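Local coordinates for putative major capsid protein (Cafeteriavirus-dependent mavirus, PDB 6G44) that probably builds the capsid shell of a marine virophage as its main structural protein, a double jelly-roll subunit that assembles into trimers, at residues 274-277 / 278-281. Numbering follows the deposited sequence.
Sequences VAPL and EIGD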
loop_
_atom_site.group_PDB
_atom_site.type_symbol
_atom_site.label_atom_id
_atom_site.label_comp_id
_atom_site.label_asym_id
_atom_site.label_seq_id
_atom_site.Cartn_x
_atom_site.Cartn_y
_atom_site.Cartn_z
ATOM N N VAL C 274 -18.584 30.906 -1.358
ATOM C CA VAL C 274 -19.009 31.687 -0.227
ATOM C C VAL C 274 -19.065 30.780 0.986
ATOM O O VAL C 274 -19.607 29.662 0.919
ATOM C CB VAL C 274 -20.394 32.297 -0.520
ATOM C CG1 VAL C 274 -20.952 32.998 0.708
ATOM C CG2 VAL C 274 -20.325 33.248 -1.713
ATOM N N ALA C 275 -18.527 31.287 2.085
ATOM C CA ALA C 275 -18.479 30.544 3.337
ATOM C C ALA C 275 -19.902 30.169 3.742
ATOM O O ALA C 275 -20.807 30.996 3.670
ATOM C CB ALA C 275 -17.797 31.372 4.404
ATOM N N PRO C 276 -20.111 28.901 4.124
ATOM C CA PRO C 276 -21.451 28.473 4.547
ATOM C C PRO C 276 -21.913 29.126 5.852
ATOM O O PRO C 276 -21.107 29.515 6.714
ATOM C CB PRO C 276 -21.288 26.956 4.710
ATOM C CG PRO C 276 -19.870 26.793 5.125
ATOM C CD PRO C 276 -19.104 27.833 4.323
ATOM N N LEU C 277 -23.228 29.299 5.976
ATOM C CA LEU C 277 -23.814 29.904 7.181
ATOM C C LEU C 277 -23.346 29.227 8.477
ATOM O O LEU C 277 -23.063 29.871 9.490
ATOM C CB LEU C 277 -25.344 29.774 7.146
ATOM C CG LEU C 277 -26.276 30.627 6.305
ATOM C CD1 LEU C 277 -27.691 30.061 6.440
ATOM C CD2 LEU C 277 -26.222 32.078 6.768
ATOM N N GLU C 278 -23.239 27.906 8.427
ATOM C CA GLU C 278 -23.025 27.127 9.634
ATOM C C GLU C 278 -21.666 27.268 10.298
ATOM O O GLU C 278 -21.504 26.849 11.438
ATOM C CB GLU C 278 -23.288 25.655 9.342
ATOM C CG GLU C 278 -24.700 25.355 8.886
ATOM C CD GLU C 278 -24.859 25.213 7.384
ATOM O OE1 GLU C 278 -25.676 24.355 6.942
ATOM O OE2 GLU C 278 -24.184 25.954 6.624
ATOM N N ILE C 279 -20.675 27.838 9.616
ATOM C CA ILE C 279 -19.378 28.022 10.282
ATOM C C ILE C 279 -19.286 29.333 11.044
ATOM O O ILE C 279 -18.276 29.582 11.697
ATOM C CB ILE C 279 -18.163 27.808 9.332
ATOM C CG1 ILE C 279 -18.104 28.823 8.188
ATOM C CG2 ILE C 279 -18.166 26.382 8.785
ATOM C CD1 ILE C 279 -16.746 28.836 7.503
ATOM N N GLY C 280 -20.327 30.162 10.980
ATOM C CA GLY C 280 -20.358 31.385 11.770
ATOM C C GLY C 280 -19.305 32.386 11.339
ATOM O O GLY C 280 -18.969 32.486 10.148
ATOM N N ASP C 281 -18.790 33.129 12.315
ATOM C CA ASP C 281 -17.754 34.116 12.071
ATOM C C ASP C 281 -16.417 33.412 11.839
ATOM O O ASP C 281 -16.014 32.548 12.617
ATOM C CB ASP C 281 -17.649 35.104 13.248
ATOM C CG ASP C 281 -18.906 35.961 13.421
ATOM O OD1 ASP C 281 -19.797 35.958 12.546
ATOM O OD2 ASP C 281 -18.995 36.668 14.444
HETATM O O HOH W 1 -20.129 32.015 7.718
#
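P276 and I279, three residues apart round a short turn, carry the apolar part of this local contact, their side chains lying askew to one another. CG of P276 comes to 4.1 Å from CG2 of I279, and CD1 of I279 lies 4.1 Å from both CD of P276 and CB of A275. The torsions of I279 explain this reach: with chi1 at 63°, CG1 sits between the backbone N and the carbonyl carbon, and the extended chi2 carries CD1 on towards A275, while CG2 is left near CG of the proline. E278 approaches the same proline by another route. Its chain bends at chi2 (99°), folding the carboxylate back along the turn until OE2 is 3.6 Å from CB of P276, a van der Waals approach.

This turn lies in the connection between strands 258-273 and 286-305, which belong to different sheets, consistent with a link between the two jelly-rolls of this double jelly-roll subunit. The backbone is a single turn of 3-10 helix, judged by two successive i to i+3 bonds: a weak one from N of I279 to O of P276 (3.4 Å), and a firmer one from N of G280 to O of L277 (3.1 Å). In the latter the donor N lies above the carbonyl plane, 44° out of it, although the bond itself is fairly straight. G280, with a positive phi, then turns the chain out of the helical path. One water donates to O of P276 (2.9 Å) and to O of G280 (2.7 Å), bridging the start of the turn to its exit. At this periphery of the chain three subunits converge: L277 packs on Y438 of the second subunit, whereas Y21 of the third touches both P276 and I279. In the same chain as the turn, I35 meets the side chains of E278 and I279.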